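Local coordinates for putative glutathione S-transferase (Corynebacterium glutamicum, PDB 3M1G), which probably acts as a glutathione transferase of the omega-like, ECM4-related group, using a cysteine as its nucleophile, at residues T76-R81 and P287-T292. Sequence-based numbering, arbitrary orientation.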
loop_
_atom_site.group_PDB
_atom_site.type_symbol
_atom_site.label_atom_id
_atom_site.label_comp_id
_atom_site.label_asym_id
_atom_site.label_seq_id
_atom_site.Cartn_x
_atom_site.Cartn_y
_atom_site.Cartn_z
ATOM N N THR A 76 0.434 -0.679 -26.916
ATOM C CA THR A 76 0.876 -0.991 -28.260
ATOM C C THR A 76 1.411 -2.394 -28.370
ATOM O O THR A 76 1.190 -3.089 -29.412
ATOM C CB THR A 76 1.910 0.063 -28.834
ATOM O OG1 THR A 76 3.199 -0.069 -28.233
ATOM C CG2 THR A 76 1.448 1.459 -28.631
ATOM N N VAL A 77 2.090 -2.848 -27.315
ATOM C CA VAL A 77 2.643 -4.209 -27.281
ATOM C C VAL A 77 1.543 -5.257 -27.186
ATOM O O VAL A 77 1.561 -6.285 -27.898
ATOM C CB VAL A 77 3.698 -4.377 -26.159
ATOM C CG1 VAL A 77 4.243 -5.844 -26.083
ATOM C CG2 VAL A 77 4.847 -3.413 -26.387
ATOM N N ILE A 78 0.556 -4.987 -26.341
ATOM C CA ILE A 78 -0.568 -5.910 -26.160
ATOM C C ILE A 78 -1.324 -6.036 -27.514
ATOM O O ILE A 78 -1.675 -7.126 -27.928
ATOM C CB ILE A 78 -1.568 -5.384 -25.088
ATOM C CG1 ILE A 78 -0.951 -5.431 -23.660
ATOM C CG2 ILE A 78 -2.827 -6.158 -25.119
ATOM C CD1 ILE A 78 -1.700 -4.500 -22.595
ATOM N N THR A 79 -1.580 -4.901 -28.162
ATOM C CA THR A 79 -2.370 -4.885 -29.380
ATOM C C THR A 79 -1.606 -5.619 -30.497
ATOM O O THR A 79 -2.188 -6.431 -31.221
ATOM C CB THR A 79 -2.723 -3.448 -29.767
ATOM O OG1 THR A 79 -3.459 -2.844 -28.685
ATOM C CG2 THR A 79 -3.569 -3.408 -31.055
ATOM N N ARG A 80 -0.306 -5.352 -30.607
ATOM C CA ARG A 80 0.549 -6.034 -31.580
ATOM C C ARG A 80 0.492 -7.551 -31.422
ATOM O O ARG A 80 0.379 -8.295 -32.423
ATOM C CB ARG A 80 1.988 -5.521 -31.519
ATOM C CG ARG A 80 3.010 -6.200 -32.434
ATOM C CD ARG A 80 4.330 -5.499 -32.374
ATOM N NE ARG A 80 5.457 -6.249 -32.949
ATOM C CZ ARG A 80 6.225 -7.118 -32.288
ATOM N NH1 ARG A 80 6.006 -7.426 -31.012
ATOM N NH2 ARG A 80 7.230 -7.698 -32.918
ATOM N N ARG A 81 0.561 -8.016 -30.182
ATOM C CA ARG A 81 0.437 -9.442 -29.926
ATOM C C ARG A 81 -0.976 -10.004 -30.229
ATOM O O ARG A 81 -1.108 -11.043 -30.900
ATOM C CB ARG A 81 0.872 -9.768 -28.510
ATOM C CG ARG A 81 0.736 -11.252 -28.146
ATOM C CD ARG A 81 1.783 -11.736 -27.175
ATOM N NE ARG A 81 1.528 -13.141 -26.867
ATOM C CZ ARG A 81 1.779 -14.153 -27.701
ATOM N NH1 ARG A 81 2.356 -13.954 -28.896
ATOM N NH2 ARG A 81 1.481 -15.382 -27.328
ATOM N N PRO A 287 -4.066 -14.217 -23.274
ATOM C CA PRO A 287 -2.914 -13.956 -24.135
ATOM C C PRO A 287 -2.784 -12.508 -24.536
ATOM O O PRO A 287 -3.792 -11.845 -24.764
ATOM C CB PRO A 287 -3.194 -14.848 -25.369
ATOM C CG PRO A 287 -3.923 -15.993 -24.804
ATOM C CD PRO A 287 -4.833 -15.387 -23.734
ATOM N N GLY A 288 -1.545 -12.020 -24.610
ATOM C CA GLY A 288 -1.279 -10.629 -24.941
ATOM C C GLY A 288 -1.103 -9.723 -23.725
ATOM O O GLY A 288 -0.397 -8.716 -23.785
ATOM N N PHE A 289 -1.722 -10.103 -22.619
ATOM C CA PHE A 289 -1.791 -9.247 -21.422
ATOM C C PHE A 289 -0.661 -9.669 -20.430
ATOM O O PHE A 289 0.415 -9.047 -20.403
ATOM C CB PHE A 289 -3.205 -9.329 -20.815
ATOM C CG PHE A 289 -4.274 -8.626 -21.633
ATOM C CD1 PHE A 289 -4.941 -9.283 -22.649
ATOM C CD2 PHE A 289 -4.625 -7.311 -21.364
ATOM C CE1 PHE A 289 -5.925 -8.653 -23.393
ATOM C CE2 PHE A 289 -5.638 -6.655 -22.107
ATOM C CZ PHE A 289 -6.280 -7.335 -23.144
ATOM N N GLY A 290 -0.873 -10.740 -19.672
ATOM C CA GLY A 290 0.102 -11.190 -18.690
ATOM C C GLY A 290 1.443 -11.546 -19.285
ATOM O O GLY A 290 2.480 -11.321 -18.663
ATOM N N ASP A 291 1.438 -12.060 -20.514
ATOM C CA ASP A 291 2.676 -12.514 -21.145
ATOM C C ASP A 291 3.449 -11.365 -21.775
ATOM O O ASP A 291 4.456 -11.599 -22.420
ATOM C CB ASP A 291 2.423 -13.722 -22.116
ATOM C CG ASP A 291 1.570 -13.364 -23.371
ATOM O OD1 ASP A 291 1.127 -12.194 -23.549
ATOM O OD2 ASP A 291 1.353 -14.298 -24.213
ATOM N N THR A 292 2.961 -10.124 -21.632
ATOM C CA THR A 292 3.756 -8.958 -21.963
ATOM C C THR A 292 4.036 -8.076 -20.697
ATOM O O THR A 292 4.527 -6.924 -20.820
ATOM C CB THR A 292 3.090 -8.135 -23.051
ATOM O OG1 THR A 292 1.833 -7.608 -22.596
ATOM C CG2 THR A 292 2.839 -9.007 -24.365
HETATM O O HOH W 1 -0.076 -16.683 -25.362
#
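Asp291 OD2 is gripped three ways: by Arg81 NE in a salt bridge of 2.9 Å, by a weak bond from Arg81 NH2, and by a water that also accepts from NH2. The two side chains meet tip to tip with their planes 58° apart, and NE comes in from above the carboxylate plane. A long arginine suits this place because its tip has further work: NH1 pairs with Glu86 and NH2 also reaches Gly346 O, so several partners restrain the guanidinium's rotation. Asp291 is short enough to serve its own loop as well, for OD1 takes a weak bond from Gly288 N at 2.9 Å. Its CG lies between the backbone N and the carbonyl carbon (chi1 66°), and OD1 then lies by Gly288 N. Arg81 CG meanwhile lies 3.8 Å from Gly288 CA. Glycine fits here, since at its backbone angles a side chain would jam against the preceding carbonyl oxygen.

The contact ties the thioredoxin-like N-terminal domain, through its helix 71-83, to the loop between helices 274-284 and 295-305 of the all-helical GST C-terminal domain. Val77 lies about 9 Å, side chain to side chain, from Cys70, the predicted nucleophile just before that helix.

Deeper in the interface Ile78 CG2 sits over the centre of the Phe289 ring, a CH-pi contact of 4.1 Å to the centroid, 9° off the normal. Tyr249 meets the same ring edge-to-face, and Ile246 of helix 243-253 touches both Ile78 and Phe289. Ile78 CG1 lies 3.3 Å from Gly288 O, an oxygen that also has Thr292 OG1 at 2.8 Å. Thr292 suits its place by having a hydroxyl and a methyl: OG1 lies among Gly288 O, Phe289 O and His74 NE2, while Thr292 CG2 packs 3.9 Å from Val77 CG1.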